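PDB 5X6B: O-phospho-L-seryl-tRNA:Cys-tRNA synthase from Methanocaldococcus jannaschii DSM 2661, which probably converts O-phosphoseryl-tRNA(Cys) to Cys-tRNA(Cys) with the help of a pyridoxal phosphate cofactor. Local coordinates for residues W317-V328 with P343-F351. Numbering follows the deposited sequence.
Sequences WDEELKKTRYVV and PKEHDLIKF
T324 and D347 bring the two backbones closest, their CA atoms 5.4 Å apart, where helix 317-328 packs on the loop that leads into strand 349-351. Helix and strand run nearly parallel, the axes of these short segments 6° apart and 10.3 Å from each other at closest approach. R325 carries the polar link: its extended side chain brings NE and NH2 side-on to the carbonyl oxygen K344 O, each at 2.8 Å. That oxygen lies in the guanidinium plane; NE approaches in the carbonyl plane, whereas NH2 stands above it. NH2 also forms a salt bridge to E345 OE2 at 3.0 Å, with the carboxylate turned 82° against the guanidinium, and P343 CB lies over one guanidinium face, toward its rim. With an alanine at R325, K344 O would probably lose both donors and the E345 carboxylate the charge paired with it here. W317 points its ring edge at the loop, CH2 lying 3.3 Å from D347 OD2 with ring and carboxylate crossing at about a right angle; the other carboxylate oxygen, D347 OD1, is salt-bridged to R236. L321 CD2 fits against H346 N. T324 turns OG1 back to E320 O (chi1 -58°), which sets CG2 anti to the backbone N and 3.6 Å from I349 CD1. V327 and V328 extend this apolar patch, V328 CG2 touching I349 CD1 at 3.7 Å and V328 CA meeting the edge of the F351 ring. M392 of the neighbouring strand 389-392 borders V327 and F351, so the helix lies against the small antiparallel sheet 337-338, 349-352 and 389-392. The strand end is thus apolar, while the R325 bonds and the packing of W317, L321 and T324 together hold the loop.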
loop_
_atom_site.group_PDB
_atom_site.type_symbol
_atom_site.label_atom_id
_atom_site.label_comp_id
_atom_site.label_asym_id
_atom_site.label_seq_id
_atom_site.Cartn_x
_atom_site.Cartn_y
_atom_site.Cartn_z
ATOM N N TRP B 317 1.251 18.653 15.919
ATOM C CA TRP B 317 2.630 18.255 16.162
ATOM C C TRP B 317 3.091 18.607 17.577
ATOM O O TRP B 317 3.944 17.919 18.153
ATOM C CB TRP B 317 3.535 18.909 15.114
ATOM C CG TRP B 317 5.004 18.792 15.373
ATOM C CD1 TRP B 317 5.884 19.818 15.562
ATOM C CD2 TRP B 317 5.770 17.587 15.463
ATOM N NE1 TRP B 317 7.149 19.327 15.763
ATOM C CE2 TRP B 317 7.109 17.960 15.707
ATOM C CE3 TRP B 317 5.457 16.228 15.360
ATOM C CZ2 TRP B 317 8.132 17.027 15.854
ATOM C CZ3 TRP B 317 6.476 15.300 15.505
ATOM C CH2 TRP B 317 7.797 15.705 15.749
ATOM N N ASP B 318 2.523 19.669 18.142
ATOM C CA ASP B 318 2.912 20.096 19.483
ATOM C C ASP B 318 2.494 19.077 20.542
ATOM O O ASP B 318 3.182 18.900 21.547
ATOM C CB ASP B 318 2.326 21.471 19.803
ATOM C CG ASP B 318 3.053 22.600 19.084
ATOM O OD1 ASP B 318 4.242 22.428 18.728
ATOM O OD2 ASP B 318 2.435 23.664 18.872
ATOM N N GLU B 319 1.378 18.394 20.307
ATOM C CA GLU B 319 0.900 17.387 21.246
ATOM C C GLU B 319 1.850 16.191 21.319
ATOM O O GLU B 319 2.038 15.602 22.385
ATOM C CB GLU B 319 -0.507 16.936 20.864
ATOM C CG GLU B 319 -1.511 18.082 20.853
ATOM C CD GLU B 319 -2.880 17.679 20.337
ATOM O OE1 GLU B 319 -3.050 16.505 19.942
ATOM O OE2 GLU B 319 -3.781 18.546 20.308
ATOM N N GLU B 320 2.461 15.844 20.191
ATOM C CA GLU B 320 3.409 14.733 20.158
ATOM C C GLU B 320 4.731 15.140 20.810
ATOM O O GLU B 320 5.405 14.315 21.433
ATOM C CB GLU B 320 3.642 14.264 18.720
ATOM C CG GLU B 320 2.367 13.980 17.940
ATOM C CD GLU B 320 1.592 12.787 18.480
ATOM O OE1 GLU B 320 2.226 11.796 18.914
ATOM O OE2 GLU B 320 0.343 12.844 18.468
ATOM N N LEU B 321 5.105 16.410 20.662
ATOM C CA LEU B 321 6.287 16.926 21.353
ATOM C C LEU B 321 6.075 16.893 22.861
ATOM O O LEU B 321 6.985 16.558 23.625
ATOM C CB LEU B 321 6.619 18.348 20.893
ATOM C CG LEU B 321 7.176 18.436 19.472
ATOM C CD1 LEU B 321 7.455 19.871 19.075
ATOM C CD2 LEU B 321 8.429 17.596 19.366
ATOM N N LYS B 322 4.857 17.226 23.277
ATOM C CA LYS B 322 4.475 17.144 24.683
ATOM C C LYS B 322 4.643 15.730 25.227
ATOM O O LYS B 322 5.139 15.548 26.340
ATOM C CB LYS B 322 3.036 17.614 24.875
ATOM C CG LYS B 322 2.574 17.572 26.313
ATOM C CD LYS B 322 1.168 18.122 26.450
ATOM C CE LYS B 322 0.680 17.988 27.879
ATOM N NZ LYS B 322 -0.747 18.397 28.040
ATOM N N LYS B 323 4.239 14.732 24.442
ATOM C CA LYS B 323 4.422 13.340 24.846
ATOM C C LYS B 323 5.902 13.035 24.963
ATOM O O LYS B 323 6.342 12.358 25.898
ATOM C CB LYS B 323 3.778 12.373 23.850
ATOM C CG LYS B 323 2.277 12.520 23.670
ATOM C CD LYS B 323 1.801 11.575 22.581
ATOM C CE LYS B 323 0.357 11.831 22.203
ATOM N NZ LYS B 323 -0.011 11.077 20.970
ATOM N N THR B 324 6.657 13.549 23.998
ATOM C CA THR B 324 8.090 13.326 23.917
ATOM C C THR B 324 8.810 13.919 25.120
ATOM O O THR B 324 9.602 13.245 25.786
ATOM C CB THR B 324 8.665 13.944 22.631
ATOM O OG1 THR B 324 7.998 13.388 21.492
ATOM C CG2 THR B 324 10.159 13.693 22.529
ATOM N N ARG B 325 8.528 15.187 25.396
ATOM C CA ARG B 325 9.199 15.890 26.480
ATOM C C ARG B 325 8.800 15.335 27.838
ATOM O O ARG B 325 9.599 15.356 28.773
ATOM C CB ARG B 325 8.907 17.386 26.405
ATOM C CG ARG B 325 9.499 18.024 25.167
ATOM C CD ARG B 325 9.270 19.515 25.105
ATOM N NE ARG B 325 9.763 20.056 23.842
ATOM C CZ ARG B 325 9.645 21.326 23.471
ATOM N NH1 ARG B 325 9.051 22.203 24.269
ATOM N NH2 ARG B 325 10.124 21.719 22.297
ATOM N N TYR B 326 7.573 14.828 27.941
ATOM C CA TYR B 326 7.142 14.138 29.152
ATOM C C TYR B 326 8.031 12.932 29.422
ATOM O O TYR B 326 8.430 12.686 30.557
ATOM C CB TYR B 326 5.682 13.696 29.044
ATOM C CG TYR B 326 5.244 12.786 30.173
ATOM C CD1 TYR B 326 4.895 13.301 31.415
ATOM C CD2 TYR B 326 5.187 11.408 29.995
ATOM C CE1 TYR B 326 4.499 12.469 32.446
ATOM C CE2 TYR B 326 4.792 10.571 31.022
ATOM C CZ TYR B 326 4.447 11.105 32.241
ATOM O OH TYR B 326 4.058 10.268 33.256
ATOM N N VAL B 327 8.340 12.187 28.366
ATOM C CA VAL B 327 9.200 11.012 28.471
ATOM C C VAL B 327 10.616 11.389 28.889
ATOM O O VAL B 327 11.187 10.769 29.790
ATOM C CB VAL B 327 9.250 10.234 27.134
ATOM C CG1 VAL B 327 10.282 9.126 27.195
ATOM C CG2 VAL B 327 7.871 9.670 26.793
ATOM N N VAL B 328 11.180 12.406 28.237
ATOM C CA VAL B 328 12.532 12.863 28.560
ATOM C C VAL B 328 12.634 13.336 30.008
ATOM O O VAL B 328 13.495 12.869 30.758
ATOM C CB VAL B 328 12.992 14.004 27.626
ATOM C CG1 VAL B 328 14.229 14.686 28.194
ATOM C CG2 VAL B 328 13.273 13.470 26.229
ATOM N N PRO B 343 15.474 21.714 24.393
ATOM C CA PRO B 343 14.544 20.589 24.519
ATOM C C PRO B 343 14.206 19.968 23.166
ATOM O O PRO B 343 14.465 20.586 22.133
ATOM C CB PRO B 343 13.311 21.239 25.138
ATOM C CG PRO B 343 13.323 22.617 24.569
ATOM C CD PRO B 343 14.775 23.010 24.463
ATOM N N LYS B 344 13.626 18.771 23.179
ATOM C CA LYS B 344 13.289 18.072 21.945
ATOM C C LYS B 344 12.317 18.866 21.085
ATOM O O LYS B 344 11.275 19.312 21.560
ATOM C CB LYS B 344 12.694 16.698 22.251
ATOM C CG LYS B 344 13.679 15.686 22.812
ATOM C CD LYS B 344 14.874 15.480 21.893
ATOM C CE LYS B 344 14.469 14.998 20.508
ATOM N NZ LYS B 344 15.669 14.692 19.670
ATOM N N GLU B 345 12.678 19.054 19.819
ATOM C CA GLU B 345 11.757 19.612 18.837
ATOM C C GLU B 345 11.427 18.518 17.826
ATOM O O GLU B 345 10.995 18.789 16.707
ATOM C CB GLU B 345 12.354 20.843 18.151
ATOM C CG GLU B 345 11.840 22.176 18.699
ATOM C CD GLU B 345 10.333 22.342 18.566
ATOM O OE1 GLU B 345 9.773 21.952 17.518
ATOM O OE2 GLU B 345 9.709 22.860 19.518
ATOM N N HIS B 346 11.639 17.275 18.250
ATOM C CA HIS B 346 11.280 16.097 17.471
ATOM C C HIS B 346 11.020 14.945 18.436
ATOM O O HIS B 346 11.425 15.002 19.595
ATOM C CB HIS B 346 12.386 15.739 16.479
ATOM C CG HIS B 346 12.000 14.687 15.482
ATOM N ND1 HIS B 346 12.291 13.350 15.663
ATOM C CD2 HIS B 346 11.371 14.779 14.290
ATOM C CE1 HIS B 346 11.852 12.664 14.622
ATOM N NE2 HIS B 346 11.290 13.504 13.772
ATOM N N ASP B 347 10.356 13.899 17.957
ATOM C CA ASP B 347 9.938 12.790 18.818
ATOM C C ASP B 347 10.999 11.698 18.975
ATOM O O ASP B 347 10.891 10.844 19.855
ATOM C CB ASP B 347 8.650 12.189 18.267
ATOM C CG ASP B 347 8.786 11.771 16.817
ATOM O OD1 ASP B 347 9.488 10.775 16.548
ATOM O OD2 ASP B 347 8.244 12.474 15.933
ATOM N N LEU B 348 12.023 11.718 18.127
ATOM C CA LEU B 348 13.080 10.720 18.224
ATOM C C LEU B 348 13.991 11.065 19.394
ATOM O O LEU B 348 14.668 12.089 19.381
ATOM C CB LEU B 348 13.878 10.642 16.918
ATOM C CG LEU B 348 14.749 9.407 16.634
ATOM C CD1 LEU B 348 15.215 9.427 15.187
ATOM C CD2 LEU B 348 15.949 9.276 17.565
ATOM N N ILE B 349 14.023 10.198 20.399
ATOM C CA ILE B 349 14.857 10.441 21.566
ATOM C C ILE B 349 16.026 9.471 21.648
ATOM O O ILE B 349 15.850 8.260 21.512
ATOM C CB ILE B 349 14.046 10.326 22.873
ATOM C CG1 ILE B 349 12.764 11.153 22.797
ATOM C CG2 ILE B 349 14.884 10.758 24.061
ATOM C CD1 ILE B 349 11.844 10.926 23.982
ATOM N N LYS B 350 17.221 10.006 21.880
ATOM C CA LYS B 350 18.374 9.164 22.172
ATOM C C LYS B 350 18.888 9.419 23.588
ATOM O O LYS B 350 19.371 10.508 23.902
ATOM C CB LYS B 350 19.488 9.396 21.156
ATOM C CG LYS B 350 20.668 8.450 21.325
ATOM C CD LYS B 350 21.701 8.661 20.232
ATOM C CE LYS B 350 22.845 7.674 20.344
ATOM N NZ LYS B 350 23.846 7.876 19.261
ATOM N N PHE B 351 18.769 8.406 24.440
ATOM C CA PHE B 351 19.237 8.493 25.815
ATOM C C PHE B 351 20.601 7.848 25.981
ATOM O O PHE B 351 20.855 6.770 25.446
ATOM C CB PHE B 351 18.263 7.807 26.783
ATOM C CG PHE B 351 16.967 8.541 26.990
ATOM C CD1 PHE B 351 16.948 9.795 27.577
ATOM C CD2 PHE B 351 15.762 7.952 26.639
ATOM C CE1 PHE B 351 15.753 10.462 27.781
ATOM C CE2 PHE B 351 14.565 8.611 26.841
ATOM C CZ PHE B 351 14.561 9.870 27.413
#